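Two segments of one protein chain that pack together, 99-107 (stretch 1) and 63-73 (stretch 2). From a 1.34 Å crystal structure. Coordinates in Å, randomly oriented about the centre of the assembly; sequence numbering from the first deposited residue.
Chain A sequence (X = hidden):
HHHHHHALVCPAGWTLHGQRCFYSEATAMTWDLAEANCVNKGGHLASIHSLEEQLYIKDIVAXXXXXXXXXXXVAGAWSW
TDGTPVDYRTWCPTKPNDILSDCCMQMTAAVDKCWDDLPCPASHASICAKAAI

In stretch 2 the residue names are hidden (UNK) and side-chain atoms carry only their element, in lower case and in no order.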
# COMPACT_ATOMS: atom_id res chain seq x y z
N ILE A 99 10.00 -15.57 -1.54
CA ILE A 99 9.59 -16.78 -2.26
C ILE A 99 8.56 -16.35 -3.30
O ILE A 99 7.58 -15.66 -2.95
CB ILE A 99 9.03 -17.85 -1.25
CG1 ILE A 99 10.05 -18.22 -0.17
CG2 ILE A 99 8.62 -19.09 -2.00
CD1 ILE A 99 9.42 -18.90 1.09
N LEU A 100 8.72 -16.76 -4.56
CA LEU A 100 7.85 -16.23 -5.61
C LEU A 100 6.36 -16.60 -5.43
O LEU A 100 5.49 -15.85 -5.85
CB LEU A 100 8.31 -16.73 -7.00
CG LEU A 100 9.50 -15.94 -7.57
CD1 LEU A 100 10.11 -16.70 -8.73
CD2 LEU A 100 9.05 -14.59 -8.10
N SER A 101 6.07 -17.72 -4.79
CA SER A 101 4.69 -18.09 -4.49
C SER A 101 3.94 -17.08 -3.61
O SER A 101 2.70 -17.10 -3.56
CB SER A 101 4.64 -19.47 -3.80
OG SER A 101 5.27 -19.41 -2.54
N ASP A 102 4.68 -16.26 -2.85
CA ASP A 102 4.10 -15.39 -1.84
C ASP A 102 4.68 -13.98 -2.08
O ASP A 102 5.57 -13.54 -1.33
CB ASP A 102 4.53 -15.85 -0.43
CG ASP A 102 3.88 -17.13 0.04
OD1 ASP A 102 3.76 -18.12 -0.73
OD2 ASP A 102 3.41 -17.20 1.20
N CYS A 103 4.21 -13.31 -3.13
CA CYS A 103 4.98 -12.18 -3.68
C CYS A 103 4.28 -10.84 -3.65
O CYS A 103 4.74 -9.90 -4.27
CB CYS A 103 5.49 -12.53 -5.10
SG CYS A 103 4.18 -12.83 -6.32
N CYS A 104 3.23 -10.75 -2.82
CA CYS A 104 2.53 -9.47 -2.67
C CYS A 104 2.73 -8.87 -1.26
O CYS A 104 2.68 -9.59 -0.24
CB CYS A 104 1.04 -9.66 -2.95
SG CYS A 104 0.67 -9.72 -4.70
N MET A 105 2.92 -7.55 -1.18
CA MET A 105 3.24 -6.88 0.07
C MET A 105 2.01 -6.41 0.81
O MET A 105 1.12 -5.79 0.23
CB MET A 105 4.11 -5.69 -0.27
CG MET A 105 4.63 -4.88 0.93
SD MET A 105 5.29 -3.27 0.42
CE MET A 105 6.88 -3.70 -0.30
N GLN A 106 1.99 -6.64 2.12
CA GLN A 106 0.95 -6.10 2.96
C GLN A 106 1.55 -5.48 4.21
O GLN A 106 2.64 -5.86 4.64
CB GLN A 106 -0.05 -7.16 3.42
CG GLN A 106 0.57 -8.35 4.09
CD GLN A 106 -0.43 -9.36 4.60
OE1 GLN A 106 -0.36 -9.71 5.78
NE2 GLN A 106 -1.34 -9.83 3.75
N MET A 107 0.78 -4.58 4.81
CA MET A 107 0.99 -4.19 6.23
C MET A 107 0.31 -5.29 7.05
O MET A 107 -0.90 -5.57 6.85
CB MET A 107 0.38 -2.83 6.53
CG MET A 107 1.01 -1.71 5.68
SD MET A 107 0.11 -0.15 5.86
CE MET A 107 1.18 0.79 6.87
N UNK A 63 -6.65 -3.00 10.28
CA UNK A 63 -6.06 -4.36 10.38
C UNK A 63 -5.04 -4.58 9.25
O UNK A 63 -4.45 -3.60 8.73
N UNK A 64 -4.82 -5.83 8.86
CA UNK A 64 -3.97 -6.12 7.67
C UNK A 64 -4.51 -5.37 6.47
O UNK A 64 -5.73 -5.36 6.20
c UNK A 64 -3.33 -7.88 6.00
c UNK A 64 -3.31 -8.42 8.45
c UNK A 64 -3.55 -9.91 8.35
c UNK A 64 -4.01 -7.62 7.35
N UNK A 65 -3.62 -4.75 5.69
CA UNK A 65 -4.03 -4.13 4.42
C UNK A 65 -3.01 -4.41 3.35
O UNK A 65 -1.79 -4.34 3.58
c UNK A 65 -2.99 -1.82 5.05
c UNK A 65 -4.23 -2.57 4.51
c UNK A 65 -5.49 -2.22 5.27
N UNK A 66 -3.51 -4.72 2.16
CA UNK A 66 -2.64 -4.70 0.98
C UNK A 66 -2.12 -3.30 0.68
O UNK A 66 -2.88 -2.34 0.76
c UNK A 66 -3.72 -6.67 -0.23
c UNK A 66 -2.80 -7.78 -0.11
c UNK A 66 -0.81 -9.15 0.11
c UNK A 66 -1.40 -7.88 0.08
c UNK A 66 -2.93 -10.24 -0.36
c UNK A 66 -1.58 -10.32 -0.12
n UNK A 66 -4.86 -8.61 -0.54
c UNK A 66 -3.54 -8.97 -0.37
c UNK A 66 -4.96 -7.24 -0.49
c UNK A 66 -3.40 -5.23 -0.23
N UNK A 67 -0.83 -3.22 0.36
CA UNK A 67 -0.22 -1.99 -0.18
C UNK A 67 0.45 -2.31 -1.50
O UNK A 67 0.40 -3.47 -1.96
c UNK A 67 0.70 -1.31 0.86
c UNK A 67 2.84 -1.59 2.24
c UNK A 67 -0.18 -0.76 2.03
c UNK A 67 1.80 -2.27 1.36
N UNK A 68 1.09 -1.32 -2.15
CA UNK A 68 1.36 -1.49 -3.57
C UNK A 68 2.61 -2.22 -4.00
O UNK A 68 3.00 -2.12 -5.16
N UNK A 69 3.23 -2.99 -3.10
CA UNK A 69 4.46 -3.67 -3.40
C UNK A 69 4.20 -5.07 -3.95
O UNK A 69 3.34 -5.82 -3.46
N UNK A 70 4.98 -5.46 -4.96
CA UNK A 70 5.00 -6.86 -5.38
C UNK A 70 6.39 -7.20 -5.92
O UNK A 70 7.14 -6.31 -6.33
o UNK A 70 4.14 -6.50 -7.67
c UNK A 70 3.89 -7.18 -6.43
N UNK A 71 6.69 -8.50 -5.90
CA UNK A 71 7.99 -9.02 -6.40
C UNK A 71 7.72 -10.35 -7.07
O UNK A 71 8.24 -11.39 -6.70
c UNK A 71 8.99 -9.16 -5.22
N UNK A 72 6.88 -10.31 -8.10
CA UNK A 72 6.34 -11.51 -8.70
C UNK A 72 6.98 -11.89 -10.01
O UNK A 72 6.62 -12.90 -10.59
s UNK A 72 3.91 -11.10 -7.35
c UNK A 72 4.81 -11.35 -8.90
N UNK A 73 7.93 -11.09 -10.48
CA UNK A 73 8.65 -11.38 -11.72
C UNK A 73 10.03 -11.96 -11.46
O UNK A 73 10.40 -13.03 -11.97
c UNK A 73 7.40 -9.62 -13.14
c UNK A 73 8.72 -10.11 -12.60
n UNK A 73 6.37 -6.71 -15.40
c UNK A 73 6.25 -7.64 -14.22
c UNK A 73 7.59 -8.35 -13.96

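Position 63 carries no side-chain atoms and its backbone barely touches stretch 1, so it is G63.

Position 64 has four carbons forked at the first, one arm two carbons long; a carbon lies 3.5 Å from Q106 OE1, and its CA makes a CA-H...O contact with M107 O at 3.2 Å. This is isoleucine, I64, and the carbon is CG2.

Position 65 has three carbons, one carrying the other two. Its backbone forms a two-way pair with M107: N of 65 to M107 O is 3.1 Å and M107 N to O of 65 is 2.9 Å. On the same face of the sheet, a carbon meets M107 SD at 3.6 Å. This is V65, and the carbon is CG2.

Position 66 shows one carbon followed by fused five- and six-membered rings holding eight carbons and one nitrogen, an indole. Q106 NE2 lies over one ring face, while C104 O and M105 O sit at the edge, M105 O at 3.3 Å from a ring carbon. C104 CB reaches another ring carbon at 3.6 Å, and C104 SG stands 5.4 Å from the six-membered ring centroid, 25° off its normal. This is W66, the two carbons being CE3 and CZ3.

Position 67 again has four carbons forked at the first with one longer arm. Its N donates to M105 O (3.2 Å, 166° at the hydrogen), and the carbon ending the longer arm packs on M105 SD at 3.5 Å: I67, with CD1 at that end.

Position 68 has no side-chain atoms and no contact with stretch 1; it is G68, where the chain turns a corner.

Position 69 is likewise bare. An ideal CB here would fall 2.4 Å from M105 CE, so the methionine occupies that space. M105 N donates to O of 69 at 2.9 Å. This is G69.

Position 70 has one carbon and one oxygen, and its CB is 4.5 Å from C104 SG; this is serine, S70.

Position 71 has a single carbon, and its N donates to C103 O at 2.9 Å: A71.

Position 72 has one carbon and one sulfur. That sulfur is 2.0 Å from C103 SG, bonding distance, so it is cysteine C72 in a disulfide with a chi3 of 101°.

Position 73, four carbons in a row ending in nitrogen, keeps its side chain at least 6.4 Å from stretch 1: K73.

The contact is an antiparallel pairing held by five backbone hydrogen bonds. Between C104–S70 and Q106–W66 the register shifts by two, a beta bulge; the chain turns its corner at G68, within that interval. Apolar packing by M105 and M107 supplements the ladder, and the disulfide ties it covalently beyond the strand.

Stretch 2, residues 63-73: GIVWIGGSACK
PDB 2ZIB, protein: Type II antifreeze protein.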